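Local coordinates for mitochondrial enolase superfamily member 1 (Homo sapiens, PDB 4A35), which dehydrates L-fuconate to 2-keto-3-deoxy-L-fuconate in L-fucose catabolism, using a magnesium ion to stabilise the enediolate intermediate, at residues A[9-17]-A[60-71]; A[200-210]-A[233-241]. All coordinates share one frame; numbering follows the deposited sequence.

Contact 1: A[9-17]-A[60-71]. With EDO (1,2-ethanediol), chain D.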
loop_
_atom_site.group_PDB
_atom_site.type_symbol
_atom_site.label_atom_id
_atom_site.label_comp_id
_atom_site.label_asym_id
_atom_site.label_seq_id
_atom_site.Cartn_x
_atom_site.Cartn_y
_atom_site.Cartn_z
ATOM N N ARG A 9 -1.803 24.069 17.022
ATOM C CA ARG A 9 -3.099 23.534 16.583
ATOM C C ARG A 9 -3.001 22.836 15.245
ATOM O O ARG A 9 -2.189 23.202 14.396
ATOM C CB ARG A 9 -4.175 24.645 16.458
ATOM C CG ARG A 9 -4.458 25.483 17.709
ATOM C CD ARG A 9 -4.433 26.968 17.382
ATOM N NE ARG A 9 -3.759 27.758 18.421
ATOM C CZ ARG A 9 -3.094 28.892 18.203
ATOM N NH1 ARG A 9 -2.994 29.388 16.976
ATOM N NH2 ARG A 9 -2.513 29.531 19.211
ATOM N N LEU A 10 -3.858 21.839 15.059
ATOM C CA LEU A 10 -3.999 21.142 13.784
ATOM C C LEU A 10 -5.497 20.896 13.574
ATOM O O LEU A 10 -6.183 20.403 14.481
ATOM C CB LEU A 10 -3.211 19.814 13.751
ATOM C CG LEU A 10 -3.278 18.994 12.419
ATOM C CD1 LEU A 10 -1.998 18.213 12.189
ATOM C CD2 LEU A 10 -4.523 18.003 12.378
ATOM N N SER A 11 -5.967 21.166 12.384
ATOM C CA SER A 11 -7.327 20.830 11.991
ATOM C C SER A 11 -7.251 20.056 10.674
ATOM O O SER A 11 -6.335 20.263 9.863
ATOM C CB SER A 11 -8.214 22.080 11.881
ATOM O OG SER A 11 -7.928 22.824 10.706
ATOM N N VAL A 12 -8.200 19.153 10.478
ATOM C CA VAL A 12 -8.289 18.392 9.242
ATOM C C VAL A 12 -9.758 18.234 8.932
ATOM O O VAL A 12 -10.538 17.855 9.816
ATOM C CB VAL A 12 -7.507 17.041 9.255
ATOM C CG1 VAL A 12 -7.833 16.177 10.510
ATOM C CG2 VAL A 12 -7.727 16.273 7.961
ATOM N N ARG A 13 -10.114 18.521 7.669
ATOM C CA ARG A 13 -11.487 18.492 7.212
ATOM C C ARG A 13 -11.618 17.715 5.915
ATOM O O ARG A 13 -10.732 17.726 5.069
ATOM C CB ARG A 13 -12.013 19.940 7.062
ATOM C CG ARG A 13 -12.196 20.679 8.445
ATOM C CD ARG A 13 -12.501 22.147 8.215
ATOM N NE ARG A 13 -11.264 22.838 7.791
ATOM C CZ ARG A 13 -11.159 24.133 7.532
ATOM N NH1 ARG A 13 -12.244 24.921 7.565
ATOM N NH2 ARG A 13 -9.977 24.651 7.189
ATOM N N ASP A 14 -12.759 17.056 5.769
ATOM C CA ASP A 14 -13.153 16.238 4.620
ATOM C C ASP A 14 -13.836 17.184 3.626
ATOM O O ASP A 14 -14.931 17.665 3.918
ATOM C CB ASP A 14 -14.121 15.138 5.143
ATOM C CG ASP A 14 -14.525 14.093 4.137
ATOM O OD1 ASP A 14 -14.406 14.365 2.904
ATOM O OD2 ASP A 14 -15.030 13.014 4.571
ATOM N N VAL A 15 -13.162 17.524 2.487
ATOM C CA VAL A 15 -13.689 18.474 1.491
ATOM C C VAL A 15 -13.971 17.715 0.200
ATOM O O VAL A 15 -13.083 17.031 -0.289
ATOM C CB VAL A 15 -12.711 19.669 1.260
ATOM C CG1 VAL A 15 -13.337 20.744 0.380
ATOM C CG2 VAL A 15 -12.261 20.268 2.592
ATOM N N ARG A 16 -15.197 17.796 -0.334
ATOM C CA ARG A 16 -15.524 17.011 -1.513
ATOM C C ARG A 16 -16.224 17.826 -2.540
ATOM O O ARG A 16 -17.116 18.602 -2.224
ATOM C CB ARG A 16 -16.420 15.781 -1.132
ATOM C CG ARG A 16 -15.771 14.848 -0.082
ATOM C CD ARG A 16 -16.636 13.617 0.172
ATOM N NE ARG A 16 -16.120 12.905 1.345
ATOM C CZ ARG A 16 -16.430 11.656 1.674
ATOM N NH1 ARG A 16 -17.244 10.940 0.901
ATOM N NH2 ARG A 16 -15.913 11.107 2.756
ATOM N N PHE A 17 -15.761 17.684 -3.794
ATOM C CA PHE A 17 -16.368 18.372 -4.917
ATOM C C PHE A 17 -17.175 17.339 -5.713
ATOM O O PHE A 17 -16.660 16.271 -6.074
ATOM C CB PHE A 17 -15.320 19.144 -5.766
ATOM C CG PHE A 17 -14.571 20.178 -4.937
ATOM C CD1 PHE A 17 -15.070 21.473 -4.792
ATOM C CD2 PHE A 17 -13.397 19.836 -4.256
ATOM C CE1 PHE A 17 -14.418 22.414 -3.974
ATOM C CE2 PHE A 17 -12.740 20.777 -3.436
ATOM C CZ PHE A 17 -13.258 22.056 -3.298
ATOM N N GLY A 60 -13.398 10.863 -3.362
ATOM C CA GLY A 60 -14.659 11.019 -2.665
ATOM C C GLY A 60 -14.776 10.073 -1.500
ATOM O O GLY A 60 -14.258 10.364 -0.413
ATOM N N LYS A 61 -15.430 8.908 -1.715
ATOM C CA LYS A 61 -15.523 7.940 -0.645
ATOM C C LYS A 61 -14.098 7.556 -0.203
ATOM O O LYS A 61 -13.222 7.384 -1.029
ATOM C CB LYS A 61 -16.296 6.680 -1.094
ATOM C CG LYS A 61 -17.788 6.953 -1.358
ATOM C CD LYS A 61 -18.366 5.698 -1.946
ATOM C CE LYS A 61 -19.764 5.802 -2.469
ATOM N NZ LYS A 61 -19.750 5.889 -3.950
ATOM N N GLY A 62 -13.897 7.488 1.094
ATOM C CA GLY A 62 -12.601 7.141 1.683
ATOM C C GLY A 62 -11.865 8.334 2.209
ATOM O O GLY A 62 -10.915 8.176 2.976
ATOM N N THR A 63 -12.340 9.567 1.880
ATOM C CA THR A 63 -11.690 10.777 2.394
ATOM C C THR A 63 -11.773 10.786 3.933
ATOM O O THR A 63 -10.804 11.185 4.574
ATOM C CB THR A 63 -12.325 12.084 1.815
ATOM O OG1 THR A 63 -12.294 12.043 0.362
ATOM C CG2 THR A 63 -11.535 13.321 2.268
ATOM N N GLU A 64 -12.920 10.328 4.501
ATOM C CA GLU A 64 -13.104 10.268 5.961
ATOM C C GLU A 64 -12.045 9.301 6.608
ATOM O O GLU A 64 -11.644 9.508 7.756
ATOM C CB GLU A 64 -14.552 9.880 6.314
ATOM C CG GLU A 64 -14.902 8.393 6.165
ATOM C CD GLU A 64 -15.147 7.854 4.769
ATOM O OE1 GLU A 64 -14.818 8.543 3.776
ATOM O OE2 GLU A 64 -15.533 6.660 4.669
ATOM N N VAL A 65 -11.621 8.230 5.880
ATOM C CA VAL A 65 -10.603 7.287 6.387
ATOM C C VAL A 65 -9.225 8.002 6.486
ATOM O O VAL A 65 -8.459 7.844 7.481
ATOM C CB VAL A 65 -10.569 5.984 5.524
ATOM C CG1 VAL A 65 -9.577 4.992 6.107
ATOM C CG2 VAL A 65 -11.962 5.355 5.388
ATOM N N VAL A 66 -8.898 8.783 5.448
ATOM C CA VAL A 66 -7.677 9.618 5.399
ATOM C C VAL A 66 -7.707 10.637 6.577
ATOM O O VAL A 66 -6.713 10.773 7.317
ATOM C CB VAL A 66 -7.493 10.297 4.013
ATOM C CG1 VAL A 66 -6.292 11.224 4.018
ATOM C CG2 VAL A 66 -7.369 9.243 2.891
ATOM N N VAL A 67 -8.843 11.358 6.753
ATOM C CA VAL A 67 -9.037 12.297 7.867
ATOM C C VAL A 67 -8.726 11.569 9.202
ATOM O O VAL A 67 -7.967 12.083 10.016
ATOM C CB VAL A 67 -10.465 12.940 7.839
ATOM C CG1 VAL A 67 -10.770 13.668 9.156
ATOM C CG2 VAL A 67 -10.579 13.898 6.651
ATOM N N CYS A 68 -9.255 10.342 9.390
ATOM C CA CYS A 68 -8.991 9.536 10.584
ATOM C C CYS A 68 -7.478 9.309 10.807
ATOM O O CYS A 68 -6.966 9.429 11.931
ATOM C CB CYS A 68 -9.711 8.194 10.466
ATOM S SG CYS A 68 -9.794 7.295 12.029
ATOM N N ALA A 69 -6.779 8.993 9.720
ATOM C CA ALA A 69 -5.348 8.698 9.792
ATOM C C ALA A 69 -4.550 10.001 10.039
ATOM O O ALA A 69 -3.537 9.943 10.761
ATOM C CB ALA A 69 -4.893 8.011 8.503
ATOM N N VAL A 70 -5.025 11.163 9.517
ATOM C CA VAL A 70 -4.379 12.453 9.825
ATOM C C VAL A 70 -4.484 12.659 11.381
ATOM O O VAL A 70 -3.489 12.989 12.036
ATOM C CB VAL A 70 -4.939 13.660 9.024
ATOM C CG1 VAL A 70 -4.370 14.999 9.601
ATOM C CG2 VAL A 70 -4.582 13.518 7.527
ATOM N N ASN A 71 -5.681 12.434 11.964
ATOM C CA ASN A 71 -5.892 12.528 13.420
ATOM C C ASN A 71 -4.950 11.592 14.198
ATOM O O ASN A 71 -4.446 12.002 15.253
ATOM C CB ASN A 71 -7.381 12.284 13.786
ATOM C CG ASN A 71 -8.228 13.485 13.376
ATOM O OD1 ASN A 71 -7.765 14.634 13.451
ATOM N ND2 ASN A 71 -9.483 13.273 12.969
HETATM C C1 EDO D . -19.964 12.135 -1.347
HETATM O O1 EDO D . -18.635 11.639 -1.542
HETATM C C2 EDO D . -20.892 11.065 -0.686
HETATM O O2 EDO D . -20.532 9.736 -1.072
HETATM O O HOH W 1 -10.909 16.050 12.706
#
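NH2 of Arg16 is shared by two carboxylates, Glu64 of the helix across the contact and Asp14 of its own strand. The bond from Arg16 NH2 to Glu64 OE1 (3.0 Å) is weak and bent, the guanidinium and carboxylate planes lying 33° apart, whereas Asp14 is held side-on: NE of Arg16 reaches Asp14 OD1 at 2.7 Å in a nearly straight bond, and NH2 meets the syn lone pair of OD2. The arginine chain, extended from CG to NE, carries the guanidinium over the turn at 60-63, where Gly60 O sits 3.2 Å above the centre of one face. That carbonyl accepts instead from Thr63 N and OG1, and OG1 also bonds Thr58. At the edge, Arg16 NH1 donates to O1 of an ethanediol, probably from the crystallisation liquor, 2.9 Å away.

Farther along, strand 9-16 runs antiparallel to helix 63-71. Val12 lays both methyls on the helix: CG2 meets Val67 CG2 at 3.9 Å, and CG1 lies 3.3 Å from Asn71 OD1. Val70 CG1 lies against Val12 CB and, more loosely, Leu10 CD2. A water joins Asn71 ND2 to Val12 O, the latter bond weak. In this N-terminal capping domain of the enolase superfamily, Asp14 OD2 and Glu64 OE1, on nearly parallel carboxylates, are 4.5 Å apart, and the cation of Arg16 probably offsets their repulsion.

Contact 2: A[200-210]-A[233-241]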
loop_
_atom_site.group_PDB
_atom_site.type_symbol
_atom_site.label_atom_id
_atom_site.label_comp_id
_atom_site.label_asym_id
_atom_site.label_seq_id
_atom_site.Cartn_x
_atom_site.Cartn_y
_atom_site.Cartn_z
ATOM N N TYR A 200 -17.901 11.381 -23.543
ATOM C CA TYR A 200 -18.187 12.494 -24.434
ATOM C C TYR A 200 -18.711 12.029 -25.789
ATOM O O TYR A 200 -18.119 11.128 -26.412
ATOM C CB TYR A 200 -16.913 13.332 -24.694
ATOM C CG TYR A 200 -16.286 14.016 -23.503
ATOM C CD1 TYR A 200 -17.074 14.649 -22.535
ATOM C CD2 TYR A 200 -14.902 14.139 -23.396
ATOM C CE1 TYR A 200 -16.492 15.325 -21.458
ATOM C CE2 TYR A 200 -14.312 14.821 -22.335
ATOM C CZ TYR A 200 -15.109 15.403 -21.366
ATOM O OH TYR A 200 -14.518 16.078 -20.333
ATOM N N SER A 201 -19.761 12.695 -26.283
ATOM C CA SER A 201 -20.230 12.469 -27.649
ATOM C C SER A 201 -19.130 12.965 -28.623
ATOM O O SER A 201 -18.224 13.699 -28.203
ATOM C CB SER A 201 -21.538 13.231 -27.889
ATOM O OG SER A 201 -21.276 14.626 -27.928
ATOM N N ASP A 202 -19.237 12.627 -29.920
ATOM C CA ASP A 202 -18.305 13.111 -30.952
ATOM C C ASP A 202 -18.261 14.636 -30.979
ATOM O O ASP A 202 -17.187 15.233 -30.943
ATOM C CB ASP A 202 -18.743 12.593 -32.337
ATOM C CG ASP A 202 -18.372 11.156 -32.657
ATOM O OD1 ASP A 202 -18.004 10.403 -31.713
ATOM O OD2 ASP A 202 -18.459 10.777 -33.845
ATOM N N ASP A 203 -19.444 15.264 -31.054
ATOM C CA ASP A 203 -19.597 16.723 -31.065
ATOM C C ASP A 203 -18.952 17.350 -29.844
ATOM O O ASP A 203 -18.168 18.295 -29.995
ATOM C CB ASP A 203 -21.081 17.098 -31.146
ATOM C CG ASP A 203 -21.691 16.907 -32.526
ATOM O OD1 ASP A 203 -20.919 16.809 -33.514
ATOM O OD2 ASP A 203 -22.943 16.913 -32.628
ATOM N N THR A 204 -19.246 16.827 -28.645
ATOM C CA THR A 204 -18.651 17.372 -27.409
ATOM C C THR A 204 -17.111 17.320 -27.465
ATOM O O THR A 204 -16.419 18.295 -27.126
ATOM C CB THR A 204 -19.144 16.593 -26.189
ATOM O OG1 THR A 204 -20.536 16.829 -26.020
ATOM C CG2 THR A 204 -18.411 16.988 -24.923
ATOM N N LEU A 205 -16.587 16.153 -27.869
ATOM C CA LEU A 205 -15.132 15.976 -27.914
ATOM C C LEU A 205 -14.514 16.927 -28.967
ATOM O O LEU A 205 -13.459 17.514 -28.691
ATOM C CB LEU A 205 -14.782 14.516 -28.204
ATOM C CG LEU A 205 -13.304 14.170 -28.304
ATOM C CD1 LEU A 205 -12.546 14.589 -27.066
ATOM C CD2 LEU A 205 -13.141 12.675 -28.596
ATOM N N LYS A 206 -15.170 17.081 -30.160
ATOM C CA LYS A 206 -14.652 18.012 -31.169
ATOM C C LYS A 206 -14.622 19.453 -30.613
ATOM O O LYS A 206 -13.659 20.171 -30.857
ATOM C CB LYS A 206 -15.466 17.948 -32.485
ATOM C CG LYS A 206 -15.325 16.615 -33.209
ATOM C CD LYS A 206 -16.441 16.385 -34.225
ATOM C CE LYS A 206 -16.234 15.079 -34.959
ATOM N NZ LYS A 206 -17.289 14.826 -35.998
ATOM N N GLN A 207 -15.657 19.850 -29.850
ATOM C CA GLN A 207 -15.771 21.192 -29.235
ATOM C C GLN A 207 -14.624 21.448 -28.227
ATOM O O GLN A 207 -13.966 22.500 -28.290
ATOM C CB GLN A 207 -17.142 21.352 -28.559
ATOM C CG GLN A 207 -18.272 21.585 -29.579
ATOM C CD GLN A 207 -19.691 21.581 -29.039
ATOM O OE1 GLN A 207 -20.095 20.764 -28.197
ATOM N NE2 GLN A 207 -20.511 22.447 -29.602
ATOM N N LEU A 208 -14.362 20.473 -27.338
ATOM C CA LEU A 208 -13.271 20.589 -26.339
ATOM C C LEU A 208 -11.895 20.705 -27.010
ATOM O O LEU A 208 -11.080 21.556 -26.608
ATOM C CB LEU A 208 -13.285 19.402 -25.394
ATOM C CG LEU A 208 -14.505 19.322 -24.483
ATOM C CD1 LEU A 208 -14.565 17.960 -23.849
ATOM C CD2 LEU A 208 -14.490 20.450 -23.432
ATOM N N CYS A 209 -11.667 19.886 -28.048
ATOM C CA CYS A 209 -10.422 19.917 -28.844
ATOM C C CYS A 209 -10.224 21.287 -29.493
ATOM O O CYS A 209 -9.159 21.887 -29.346
ATOM C CB CYS A 209 -10.430 18.816 -29.894
ATOM S SG CYS A 209 -10.184 17.164 -29.210
ATOM N N ALA A 210 -11.261 21.780 -30.216
ATOM C CA ALA A 210 -11.211 23.073 -30.884
ATOM C C ALA A 210 -10.911 24.186 -29.890
ATOM O O ALA A 210 -10.069 25.047 -30.177
ATOM C CB ALA A 210 -12.535 23.343 -31.609
ATOM N N ARG A 233 -12.629 5.398 -31.736
ATOM C CA ARG A 233 -13.518 6.524 -32.061
ATOM C C ARG A 233 -12.934 7.866 -31.528
ATOM O O ARG A 233 -12.826 8.824 -32.291
ATOM C CB ARG A 233 -14.948 6.304 -31.476
ATOM C CG ARG A 233 -15.845 7.585 -31.437
ATOM C CD ARG A 233 -17.179 7.351 -30.741
ATOM N NE ARG A 233 -17.102 7.446 -29.277
ATOM C CZ ARG A 233 -17.297 8.558 -28.558
ATOM N NH1 ARG A 233 -17.558 9.722 -29.166
ATOM N NH2 ARG A 233 -17.231 8.518 -27.228
ATOM N N ARG A 234 -12.574 7.925 -30.228
ATOM C CA ARG A 234 -12.101 9.155 -29.606
ATOM C C ARG A 234 -10.667 9.538 -30.027
ATOM O O ARG A 234 -10.386 10.733 -30.171
ATOM C CB ARG A 234 -12.249 9.106 -28.072
ATOM C CG ARG A 234 -13.731 9.090 -27.606
ATOM C CD ARG A 234 -13.835 9.128 -26.088
ATOM N NE ARG A 234 -13.319 7.867 -25.597
ATOM C CZ ARG A 234 -12.196 7.727 -24.906
ATOM N NH1 ARG A 234 -11.521 8.803 -24.493
ATOM N NH2 ARG A 234 -11.743 6.516 -24.606
ATOM N N CYS A 235 -9.758 8.551 -30.198
ATOM C CA CYS A 235 -8.387 8.830 -30.630
ATOM C C CYS A 235 -8.415 9.356 -32.063
ATOM O O CYS A 235 -7.697 10.300 -32.359
ATOM C CB CYS A 235 -7.506 7.588 -30.501
ATOM S SG CYS A 235 -7.093 7.172 -28.797
ATOM N N GLN A 236 -9.293 8.805 -32.916
ATOM C CA GLN A 236 -9.460 9.281 -34.311
ATOM C C GLN A 236 -9.887 10.766 -34.330
ATOM O O GLN A 236 -9.267 11.580 -35.024
ATOM C CB GLN A 236 -10.474 8.432 -35.090
ATOM C CG GLN A 236 -10.482 8.731 -36.608
ATOM C CD GLN A 236 -9.160 8.376 -37.246
ATOM O OE1 GLN A 236 -8.742 7.230 -37.247
ATOM N NE2 GLN A 236 -8.435 9.358 -37.723
ATOM N N ILE A 237 -10.878 11.117 -33.526
ATOM C CA ILE A 237 -11.362 12.505 -33.444
ATOM C C ILE A 237 -10.228 13.433 -32.981
ATOM O O ILE A 237 -10.002 14.471 -33.607
ATOM C CB ILE A 237 -12.626 12.623 -32.547
ATOM C CG1 ILE A 237 -13.856 12.018 -33.269
ATOM C CG2 ILE A 237 -12.884 14.088 -32.107
ATOM C CD1 ILE A 237 -14.947 11.596 -32.381
ATOM N N ILE A 238 -9.510 13.066 -31.905
ATOM C CA ILE A 238 -8.470 13.955 -31.391
ATOM C C ILE A 238 -7.338 14.097 -32.422
ATOM O O ILE A 238 -6.941 15.214 -32.735
ATOM C CB ILE A 238 -7.961 13.502 -30.002
ATOM C CG1 ILE A 238 -9.125 13.564 -28.963
ATOM C CG2 ILE A 238 -6.773 14.368 -29.553
ATOM C CD1 ILE A 238 -8.741 12.810 -27.586
ATOM N N ARG A 239 -6.819 12.972 -32.923
ATOM C CA ARG A 239 -5.711 12.974 -33.878
ATOM C C ARG A 239 -6.074 13.768 -35.166
ATOM O O ARG A 239 -5.214 14.512 -35.638
ATOM C CB ARG A 239 -5.226 11.523 -34.162
ATOM C CG ARG A 239 -3.960 11.397 -35.016
ATOM C CD ARG A 239 -2.830 12.305 -34.579
ATOM N NE ARG A 239 -1.890 11.639 -33.683
ATOM C CZ ARG A 239 -0.898 12.262 -33.072
ATOM N NH1 ARG A 239 -0.752 13.579 -33.201
ATOM N NH2 ARG A 239 -0.053 11.582 -32.304
ATOM N N ASP A 240 -7.345 13.726 -35.636
ATOM C CA ASP A 240 -7.808 14.506 -36.788
ATOM C C ASP A 240 -7.909 16.009 -36.465
ATOM O O ASP A 240 -7.717 16.822 -37.374
ATOM C CB ASP A 240 -9.179 14.015 -37.278
ATOM C CG ASP A 240 -9.193 12.652 -37.965
ATOM O OD1 ASP A 240 -8.079 12.136 -38.323
ATOM O OD2 ASP A 240 -10.293 12.076 -38.101
ATOM N N MET A 241 -8.274 16.373 -35.204
ATOM C CA MET A 241 -8.393 17.785 -34.779
ATOM C C MET A 241 -7.013 18.394 -34.585
ATOM O O MET A 241 -6.789 19.529 -34.993
ATOM C CB MET A 241 -9.185 17.956 -33.459
ATOM C CG MET A 241 -10.696 17.669 -33.503
ATOM S SD MET A 241 -11.726 18.789 -34.467
ATOM C CE MET A 241 -11.533 20.327 -33.533
#
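Helices 202-210 and 233-241 run in the same general direction, crossing at -33° with their axes 9.8 Å apart at the closest. The backbones come nearest at Lys206 with Ile237 and at Cys209 with Met241.

At the start of the first helix, Arg233 grips Tyr200 O end-on: NH2 donates at 2.9 Å, nearly along the C=O axis, and NH1 adds a second bond in the carbonyl plane. Arg233 NH1 also donates to Asp202 OD1 at 2.7 Å, a salt bridge in which carboxylate and guanidinium are nearly coplanar. A bend at chi3 (83°) turns the arginine's end toward these acceptors, while Asp230 pairs with NH2 and Arg234 CG lies over one face of the Arg233 guanidinium, offset toward its rim. With an alanine in place of Arg233, Asp202 would probably be left without this cation and Tyr200 O without two donors, and the start of helix 202-210 would be less firmly held.

Farther along the two helices, Leu205 reaches across with its CG anti to the backbone N (chi1 179°), bringing CD2 to 3.7 Å from Arg234 CB while CD1 meets Ile238 CG1. Ile237 spreads its two ends: CG2 packs on Leu205 CD2 and Lys206 CG, and CD1 lies 3.5 Å from Asp202 CG. Cys209 SG rests 3.8 Å from Ile238 CG1. Met241, bent at chi2 and chi3, curls its CE to within 3.4 Å of Lys206 O and packs it against Ala210 CB.

Helix 228-242, which joins strands 219-223 and 247-251, and its neighbour 202-214 belong to the outer helical layer of the enolase-type barrel. Arg234 NH2, bonded to the backbone O of Lys223, the probable proton donor/acceptor, ties helix 228-242 to barrel strand 219-223.

Overall arrangement
Contacts 1 and 2 lie in different domains, centres about 37 Å and nearest atoms about 14 Å apart, and share no helix or strand; both are partly buried. Contact 1 packs a strand of the N-terminal sheet on the following helix, close to the second subunit, whose Gln101 bonds Lys61. Contact 2 pairs two helices outside the barrel, its centre about 27 Å from that of the chain, against about 18 Å for contact 1, and no other protein chain touches it. Each sets an arginine-centred polar end beside an apolar strip. Arg16 meets two carboxylates within its segments; Arg233 one, plus a main-chain carbonyl, and Asp230 outside them. Valines dominate the first strip; the second mixes leucine, isoleucine, methionine, cysteine and alanine.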